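Local coordinates for protein peptidase M3B, oligoendopeptidase F (Enterococcus faecium, PDB 2QR4) that probably hydrolyses peptide bonds in oligopeptides as a metallopeptidase of the M3 family, at residues S461-L464 with S465-G469. Sequence-based numbering, arbitrary orientation.
Sequences SEYL and SDSYG
Ser465 and Ser467 bond back to Ser461 and Tyr463 in a local i to i+4 contact within the first turns of helix 461-476, which in the largely helical fold of this M3 peptidase packs against helices 418-454 and 208-228. Ser465 and Ser467 each give both the amide and the hydroxyl to one carbonyl of the preceding turn. Ser461 O receives Ser465 N at 2.9 Å and Ser465 OG at 2.6 Å, the two donors approaching from opposite faces of the carbonyl plane. Tyr463 O is gripped in the same fashion, by Ser467 N at 3.0 Å and Ser467 OG at 2.8 Å. In both donor serines the hydroxyl sits beside its own backbone N, anti to the carbonyl carbon (chi1 -52° in Ser465), which turns it toward the preceding turn. Ser467 OG also lies above the centre of the Tyr463 ring, 3.7 Å from its plane, while Tyr463 OH reaches on to Glu452. A single bond, Asp466 N to Glu462 O, runs almost straight between the doubled ones (N-H...O angle 173°), and Tyr468 N to Leu464 O follows them at 2.8 Å. On the outer side the side chain of Glu462 crosses that of Asp466 at a slant, its CG touching Asp466 OD1, and the two carboxylates, their planes 40° apart, bring Glu462 OE1 to 4.3 Å from Asp466 OD1. Both acids are drawn to other partners, Asp466 to Lys487 in a salt bridge and Glu462 to Thr68 of the second subunit. Buried Ser465 OG is engaged by Trp490 NE1 as well, so its hydroxyl ties the helix to the neighbouring loop while donating to Ser461 O. The serines thus add hydroxyl bonds to the backbone ladder, and the lysine probably eases the repulsion between the two acids.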
loop_
_atom_site.group_PDB
_atom_site.type_symbol
_atom_site.label_atom_id
_atom_site.label_comp_id
_atom_site.label_asym_id
_atom_site.label_seq_id
_atom_site.Cartn_x
_atom_site.Cartn_y
_atom_site.Cartn_z
ATOM N N SER A 461 9.099 11.531 -4.267
ATOM C CA SER A 461 8.469 12.809 -3.939
ATOM C C SER A 461 9.186 13.999 -4.543
ATOM O O SER A 461 8.538 14.980 -4.925
ATOM C CB SER A 461 8.317 13.021 -2.436
ATOM O OG SER A 461 9.553 12.908 -1.785
ATOM N N GLU A 462 10.514 13.938 -4.619
ATOM C CA GLU A 462 11.257 15.069 -5.190
ATOM C C GLU A 462 10.851 15.252 -6.654
ATOM O O GLU A 462 10.494 16.342 -7.073
ATOM C CB GLU A 462 12.773 14.885 -5.068
ATOM C CG GLU A 462 13.605 16.149 -5.438
ATOM C CD GLU A 462 15.129 15.945 -5.265
ATOM O OE1 GLU A 462 15.881 16.097 -6.260
ATOM O OE2 GLU A 462 15.583 15.613 -4.140
ATOM N N TYR A 463 10.898 14.174 -7.425
ATOM C CA TYR A 463 10.590 14.252 -8.835
ATOM C C TYR A 463 9.132 14.648 -9.069
ATOM O O TYR A 463 8.823 15.430 -9.970
ATOM C CB TYR A 463 10.858 12.911 -9.500
ATOM C CG TYR A 463 10.655 12.947 -10.984
ATOM C CD1 TYR A 463 11.403 13.808 -11.779
ATOM C CD2 TYR A 463 9.714 12.137 -11.596
ATOM C CE1 TYR A 463 11.229 13.846 -13.155
ATOM C CE2 TYR A 463 9.532 12.164 -12.972
ATOM C CZ TYR A 463 10.297 13.015 -13.746
ATOM O OH TYR A 463 10.127 13.056 -15.113
ATOM N N LEU A 464 8.237 14.096 -8.266
ATOM C CA LEU A 464 6.801 14.397 -8.413
ATOM C C LEU A 464 6.561 15.886 -8.145
ATOM O O LEU A 464 5.844 16.563 -8.883
ATOM C CB LEU A 464 5.977 13.544 -7.446
ATOM C CG LEU A 464 5.070 12.373 -7.863
ATOM C CD1 LEU A 464 5.166 11.951 -9.307
ATOM C CD2 LEU A 464 5.273 11.213 -6.953
ATOM N N SER A 465 7.206 16.393 -7.103
ATOM C CA SER A 465 7.004 17.761 -6.660
ATOM C C SER A 465 7.594 18.782 -7.610
ATOM O O SER A 465 6.905 19.728 -7.991
ATOM C CB SER A 465 7.524 17.935 -5.243
ATOM O OG SER A 465 6.950 16.931 -4.410
ATOM N N ASP A 466 8.845 18.584 -8.022
ATOM C CA ASP A 466 9.446 19.447 -9.047
ATOM C C ASP A 466 8.607 19.436 -10.333
ATOM O O ASP A 466 8.431 20.468 -10.978
ATOM C CB ASP A 466 10.895 19.022 -9.366
ATOM C CG ASP A 466 11.843 19.166 -8.160
ATOM O OD1 ASP A 466 12.988 18.643 -8.222
ATOM O OD2 ASP A 466 11.452 19.793 -7.145
ATOM N N SER A 467 8.098 18.262 -10.709
ATOM C CA SER A 467 7.296 18.131 -11.908
ATOM C C SER A 467 5.986 18.884 -11.735
ATOM O O SER A 467 5.586 19.665 -12.599
ATOM C CB SER A 467 7.036 16.661 -12.201
ATOM O OG SER A 467 8.224 16.047 -12.640
ATOM N N TYR A 468 5.333 18.665 -10.601
ATOM C CA TYR A 468 4.068 19.341 -10.328
ATOM C C TYR A 468 4.245 20.851 -10.220
ATOM O O TYR A 468 3.474 21.619 -10.800
ATOM C CB TYR A 468 3.401 18.797 -9.066
ATOM C CG TYR A 468 1.986 19.268 -8.919
ATOM C CD1 TYR A 468 0.938 18.560 -9.486
ATOM C CD2 TYR A 468 1.694 20.426 -8.233
ATOM C CE1 TYR A 468 -0.359 18.995 -9.365
ATOM C CE2 TYR A 468 0.393 20.867 -8.094
ATOM C CZ TYR A 468 -0.625 20.157 -8.670
ATOM O OH TYR A 468 -1.916 20.611 -8.534
ATOM N N GLY A 469 5.270 21.281 -9.492
ATOM C CA GLY A 469 5.612 22.706 -9.473
ATOM C C GLY A 469 5.726 23.327 -10.859
ATOM O O GLY A 469 5.207 24.423 -11.102
#